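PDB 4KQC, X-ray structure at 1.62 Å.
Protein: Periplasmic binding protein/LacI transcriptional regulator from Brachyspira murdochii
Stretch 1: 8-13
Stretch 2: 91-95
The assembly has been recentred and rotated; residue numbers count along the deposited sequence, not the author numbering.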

# COMPACT_ATOMS: atom_id res chain seq x y z
N ALA A 8 12.03 -2.35 -20.63
CA ALA A 8 12.13 -3.30 -19.54
C ALA A 8 11.29 -2.85 -18.39
O ALA A 8 11.38 -1.69 -17.95
CB ALA A 8 13.57 -3.39 -19.07
N VAL A 9 10.44 -3.75 -17.91
CA VAL A 9 9.65 -3.52 -16.73
C VAL A 9 10.03 -4.53 -15.64
O VAL A 9 9.83 -5.74 -15.82
CB VAL A 9 8.15 -3.61 -16.98
CG1 VAL A 9 7.40 -3.31 -15.70
CG2 VAL A 9 7.77 -2.62 -18.08
N VAL A 10 10.66 -4.05 -14.55
CA VAL A 10 11.09 -4.91 -13.46
C VAL A 10 10.15 -4.68 -12.30
O VAL A 10 10.11 -3.60 -11.73
CB VAL A 10 12.56 -4.63 -13.12
CG1 VAL A 10 12.97 -5.47 -11.93
CG2 VAL A 10 13.44 -4.86 -14.34
N SER A 11 9.34 -5.70 -12.01
CA SER A 11 8.22 -5.61 -11.12
C SER A 11 8.57 -6.27 -9.78
O SER A 11 9.68 -6.86 -9.64
CB SER A 11 7.04 -6.41 -11.73
OG SER A 11 7.32 -7.82 -11.65
N LYS A 12 7.64 -6.30 -8.85
CA LYS A 12 7.87 -7.07 -7.58
C LYS A 12 7.52 -8.56 -7.66
O LYS A 12 7.60 -9.29 -6.67
CB LYS A 12 7.12 -6.42 -6.43
CG LYS A 12 7.50 -4.96 -6.14
CD LYS A 12 6.96 -4.50 -4.81
CE LYS A 12 7.13 -2.99 -4.64
NZ LYS A 12 6.75 -2.59 -3.27
N GLY A 13 7.23 -9.05 -8.86
CA GLY A 13 6.78 -10.42 -9.03
C GLY A 13 5.36 -10.67 -8.62
O GLY A 13 4.62 -9.74 -8.32
N GLY A 91 10.08 5.19 -12.09
CA GLY A 91 9.59 4.34 -10.99
C GLY A 91 8.09 4.03 -11.16
O GLY A 91 7.30 4.84 -11.74
N PHE A 92 7.65 2.93 -10.59
CA PHE A 92 6.25 2.68 -10.47
C PHE A 92 5.89 1.94 -9.21
O PHE A 92 6.73 1.31 -8.61
CB PHE A 92 5.66 2.08 -11.76
CG PHE A 92 5.98 0.64 -11.99
CD1 PHE A 92 7.25 0.28 -12.27
CD2 PHE A 92 5.00 -0.34 -11.98
CE1 PHE A 92 7.58 -1.03 -12.54
CE2 PHE A 92 5.30 -1.65 -12.25
CZ PHE A 92 6.62 -2.01 -12.53
N ASP A 93 4.62 2.05 -8.79
CA ASP A 93 4.26 1.53 -7.45
C ASP A 93 5.21 2.22 -6.41
O ASP A 93 5.47 3.42 -6.54
CB ASP A 93 4.33 -0.01 -7.43
CG ASP A 93 3.68 -0.61 -6.23
OD1 ASP A 93 2.41 -0.57 -6.18
OD2 ASP A 93 4.40 -1.06 -5.34
N SER A 94 5.81 1.49 -5.46
CA SER A 94 6.70 2.16 -4.54
C SER A 94 7.98 2.68 -5.20
O SER A 94 8.75 3.45 -4.55
CB SER A 94 7.01 1.24 -3.35
OG SER A 94 7.41 -0.00 -3.83
N GLY A 95 8.26 2.23 -6.44
CA GLY A 95 9.34 2.82 -7.23
C GLY A 95 10.70 2.59 -6.62
O GLY A 95 11.00 1.49 -6.18
O HOH W 1 3.97 -3.16 -3.32

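How do two backbones that stay well apart come into contact? Each stretch is the end of a strand running into a loop, and the nearest CA atoms, those of Ser11 and Phe92, are 8.5 Å apart. No backbone hydrogen bond crosses that gap, so side chains must span it.

What does Phe92 contribute? It gives up the most surface to the contact. Its CA-to-CB bond points sideways, but the ring reaches across, bringing CZ within 3.5 Å of Val9 CG1 in an apolar contact. The ring also meets the backbone, with CE1 3.7 Å from Val10 O and CZ 4.2 Å from Ser11 CA.

Why does Lys12 reach so far? Its chi2, chi3 and chi4 are all t, so the chain is extended and delivers its ammonium group to the turn. There NZ donates a hydrogen bond to Ser94 OG at 2.7 Å and forms a longer salt bridge with Asp93 OD2 at 3.5 Å. Water 1 links the same charged pair, accepting from NZ at 2.8 Å and donating to OD2 at 2.9 Å.

What shapes the site that receives the lysine? Phe92 to Gly95 form a type II' beta turn, closed by Gly95 N donating to Phe92 O at 2.8 Å. Within it, Ser94 N makes a weak hydrogen bond to Asp93 OD2 at 2.9 Å.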